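Local coordinates for protein GCN5-related N-acetyltransferase (Kribbella flavida, PDB 4MY0) that binds acetyl-coenzyme A and probably transfers its acetyl group to an amine, perhaps that of an aminoglycoside, as a GCN5-related N-acetyltransferase, at residues M116-L121 with W280-L285. Numbering follows the deposited sequence.
Sequences MPISAL and WMLRLL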
HETATM    1  N   MSE C 116      30.222 -31.229 -19.181  1.00 33.09           N
HETATM    2  CA  MSE C 116      29.372 -31.000 -18.016  1.00 33.59           C
HETATM    3  C   MSE C 116      28.224 -32.018 -17.989  1.00 30.11           C
HETATM    4  O   MSE C 116      27.407 -32.076 -18.908  1.00 31.34           O
HETATM    5  CB  MSE C 116      28.873 -29.543 -17.970  1.00 32.26           C
HETATM    6  CG  MSE C 116      30.033 -28.534 -17.817  1.00 34.71           C
HETATM    7 SE   MSE C 116      29.648 -26.798 -18.631  0.54 49.59          SE
HETATM    8  CE  MSE C 116      31.417 -25.973 -18.478  1.00 95.86           C
ATOM      9  N   PRO C 117      28.171 -32.835 -16.931  1.00 27.63           N
ATOM     10  CA  PRO C 117      27.166 -33.905 -16.866  1.00 29.49           C
ATOM     11  C   PRO C 117      25.786 -33.424 -16.391  1.00 28.65           C
ATOM     12  O   PRO C 117      24.816 -34.185 -16.475  1.00 23.48           O
ATOM     13  CB  PRO C 117      27.770 -34.876 -15.850  1.00 30.75           C
ATOM     14  CG  PRO C 117      28.546 -33.970 -14.901  1.00 34.16           C
ATOM     15  CD  PRO C 117      29.113 -32.877 -15.794  1.00 32.20           C
ATOM     16  N   ILE C 118      25.684 -32.187 -15.905  1.00 23.38           N
ATOM     17  CA  ILE C 118      24.387 -31.657 -15.512  1.00 26.53           C
ATOM     18  C   ILE C 118      24.273 -30.180 -15.879  1.00 26.52           C
ATOM     19  O   ILE C 118      25.272 -29.510 -16.164  1.00 24.36           O
ATOM     20  CB  ILE C 118      24.136 -31.775 -13.988  1.00 29.03           C
ATOM     21  CG1 ILE C 118      25.208 -31.003 -13.216  1.00 30.26           C
ATOM     22  CG2 ILE C 118      24.063 -33.244 -13.537  1.00 29.60           C
ATOM     23  CD1 ILE C 118      24.993 -30.981 -11.691  1.00 31.41           C
ATOM     24  N   SER C 119      23.049 -29.675 -15.843  1.00 23.35           N
ATOM     25  CA  SER C 119      22.782 -28.286 -16.187  1.00 23.24           C
ATOM     26  C   SER C 119      21.653 -27.756 -15.305  1.00 22.02           C
ATOM     27  O   SER C 119      20.723 -28.493 -14.972  1.00 21.33           O
ATOM     28  CB  SER C 119      22.409 -28.183 -17.673  1.00 20.56           C
ATOM     29  OG  SER C 119      22.017 -26.870 -18.014  1.00 23.37           O
ATOM     30  N   ALA C 120      21.737 -26.487 -14.911  1.00 21.48           N
ATOM     31  CA  ALA C 120      20.681 -25.874 -14.112  1.00 21.41           C
ATOM     32  C   ALA C 120      20.373 -24.455 -14.601  1.00 20.77           C
ATOM     33  O   ALA C 120      21.194 -23.825 -15.279  1.00 20.22           O
ATOM     34  CB  ALA C 120      21.046 -25.875 -12.604  1.00 18.39           C
ATOM     35  N   LEU C 121      19.182 -23.969 -14.259  1.00 19.27           N
ATOM     36  CA  LEU C 121      18.759 -22.612 -14.590  1.00 19.07           C
ATOM     37  C   LEU C 121      17.523 -22.230 -13.779  1.00 21.02           C
ATOM     38  O   LEU C 121      16.796 -23.109 -13.283  1.00 19.19           O
ATOM     39  CB  LEU C 121      18.431 -22.498 -16.085  1.00 17.59           C
ATOM     40  CG  LEU C 121      17.387 -23.486 -16.649  1.00 20.01           C
ATOM     41  CD1 LEU C 121      15.953 -22.975 -16.535  1.00 18.55           C
ATOM     42  CD2 LEU C 121      17.712 -23.862 -18.110  1.00 21.26           C
ATOM     43  N   TRP C 280      14.746 -23.548  -8.789  1.00 21.30           N
ATOM     44  CA  TRP C 280      15.563 -23.678  -9.985  1.00 20.73           C
ATOM     45  C   TRP C 280      15.436 -25.080 -10.564  1.00 21.88           C
ATOM     46  O   TRP C 280      15.100 -26.027  -9.846  1.00 22.16           O
ATOM     47  CB  TRP C 280      17.030 -23.331  -9.691  1.00 20.13           C
ATOM     48  CG  TRP C 280      17.555 -23.926  -8.422  1.00 20.79           C
ATOM     49  CD1 TRP C 280      17.600 -23.324  -7.202  1.00 20.45           C
ATOM     50  CD2 TRP C 280      18.137 -25.229  -8.254  1.00 20.52           C
ATOM     51  NE1 TRP C 280      18.170 -24.175  -6.277  1.00 21.90           N
ATOM     52  CE2 TRP C 280      18.513 -25.349  -6.904  1.00 22.52           C
ATOM     53  CE3 TRP C 280      18.396 -26.296  -9.124  1.00 18.68           C
ATOM     54  CZ2 TRP C 280      19.120 -26.515  -6.388  1.00 22.01           C
ATOM     55  CZ3 TRP C 280      19.004 -27.453  -8.618  1.00 20.34           C
ATOM     56  CH2 TRP C 280      19.353 -27.553  -7.265  1.00 20.78           C
HETATM   57  N   MSE C 281      15.701 -25.209 -11.861  1.00 20.26           N
HETATM   58  CA  MSE C 281      15.541 -26.491 -12.538  1.00 19.52           C
HETATM   59  C   MSE C 281      16.869 -27.161 -12.805  1.00 22.28           C
HETATM   60  O   MSE C 281      17.902 -26.496 -12.836  1.00 19.96           O
HETATM   61  CB  MSE C 281      14.797 -26.322 -13.851  1.00 18.40           C
HETATM   62  CG  MSE C 281      13.317 -26.063 -13.655  1.00 24.00           C
HETATM   63 SE   MSE C 281      12.423 -25.983 -15.382  0.68 28.09          SE
HETATM   64  CE  MSE C 281      10.593 -26.083 -14.717  1.00 39.18           C
ATOM     65  N   LEU C 282      16.814 -28.477 -13.010  1.00 21.89           N
ATOM     66  CA  LEU C 282      17.994 -29.306 -13.217  1.00 22.26           C
ATOM     67  C   LEU C 282      17.748 -30.231 -14.399  1.00 22.20           C
ATOM     68  O   LEU C 282      16.613 -30.667 -14.619  1.00 20.01           O
ATOM     69  CB  LEU C 282      18.227 -30.166 -11.974  1.00 19.83           C
ATOM     70  CG  LEU C 282      19.411 -31.123 -12.016  1.00 24.47           C
ATOM     71  CD1 LEU C 282      20.698 -30.313 -12.071  1.00 28.45           C
ATOM     72  CD2 LEU C 282      19.394 -32.048 -10.800  1.00 22.44           C
ATOM     73  N   ARG C 283      18.795 -30.522 -15.165  1.00 19.12           N
ATOM     74  CA  ARG C 283      18.725 -31.593 -16.162  1.00 22.23           C
ATOM     75  C   ARG C 283      20.015 -32.420 -16.155  1.00 22.30           C
ATOM     76  O   ARG C 283      21.102 -31.856 -16.036  1.00 22.17           O
ATOM     77  CB  ARG C 283      18.506 -31.023 -17.566  1.00 20.48           C
ATOM     78  CG  ARG C 283      18.118 -32.090 -18.592  1.00 21.13           C
ATOM     79  CD  ARG C 283      18.480 -31.693 -20.033  1.00 22.01           C
ATOM     80  NE  ARG C 283      17.605 -32.366 -20.999  1.00 26.35           N
ATOM     81  CZ  ARG C 283      17.698 -33.654 -21.333  1.00 30.15           C
ATOM     82  NH1 ARG C 283      18.628 -34.430 -20.782  1.00 28.49           N
ATOM     83  NH2 ARG C 283      16.852 -34.177 -22.215  1.00 28.68           N
ATOM     84  N   LEU C 284      19.906 -33.743 -16.273  1.00 21.58           N
ATOM     85  CA  LEU C 284      21.104 -34.564 -16.474  1.00 23.42           C
ATOM     86  C   LEU C 284      21.460 -34.629 -17.972  1.00 23.65           C
ATOM     87  O   LEU C 284      20.600 -34.919 -18.812  1.00 23.90           O
ATOM     88  CB  LEU C 284      20.928 -35.984 -15.921  1.00 21.97           C
ATOM     89  CG  LEU C 284      20.586 -36.259 -14.452  1.00 29.68           C
ATOM     90  CD1 LEU C 284      21.328 -37.488 -13.962  1.00 26.97           C
ATOM     91  CD2 LEU C 284      20.806 -35.075 -13.514  1.00 25.52           C
ATOM     92  N   LEU C 285      22.716 -34.350 -18.304  1.00 21.38           N
ATOM     93  CA  LEU C 285      23.187 -34.445 -19.689  1.00 26.39           C
ATOM     94  C   LEU C 285      23.979 -35.728 -19.962  1.00 30.00           C
ATOM     95  O   LEU C 285      24.009 -36.219 -21.097  1.00 33.55           O
ATOM     96  CB  LEU C 285      24.069 -33.247 -20.039  1.00 28.44           C
ATOM     97  CG  LEU C 285      23.517 -31.859 -19.740  1.00 30.95           C
ATOM     98  CD1 LEU C 285      24.527 -30.805 -20.151  1.00 28.99           C
ATOM     99  CD2 LEU C 285      22.204 -31.671 -20.468  1.00 31.83           C
TER
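Ser119 and Arg283 form the central hydrogen-bonded pair of a buried antiparallel strand pairing, in which strand 118-121 of the N-terminal acetyltransferase domain adds to the end of the long strand 274-284. Ser119 N gives a bond of 2.9 Å to Arg283 O, and Arg283 N returns one of 2.8 Å to Ser119 O. Leu121 and Met281 pair less evenly: Met281 N reaches Leu121 O almost head-on at 2.8 Å, whereas Leu121 N lies 3.2 Å from Met281 O. On the opposite edge of strand 118-121 runs strand 78-90, parallel to it. In the GNAT fold these two parallel strands diverge to admit the cofactor; here strand 274-284, from the second GNAT region, is built in between 118-121 and 135-146, and Leu121 packs near the acetyl-CoA-binding Tyr129. One face is apolar: Ile118 CG2 meets Leu284 CD2 at 3.7 Å, the small Ala120 methyl admits the Trp280 ring, and helix 345-352 covers Leu282 and Leu284. The other, with Leu121 and Met281, also carries Ser119, whose OG, anti to its backbone N (chi1 174°), hydrogen-bonds to Ala83 O and Tyr134 OH. Arginine's several donors suit burial here: Arg283 NH1 makes a bent bond (132°) to Leu284 O, NE meets Leu132 O and NH2 salt-bridges Asp310. Past the strand end, Leu285 N donates to Pro117 O from above the carbonyl plane.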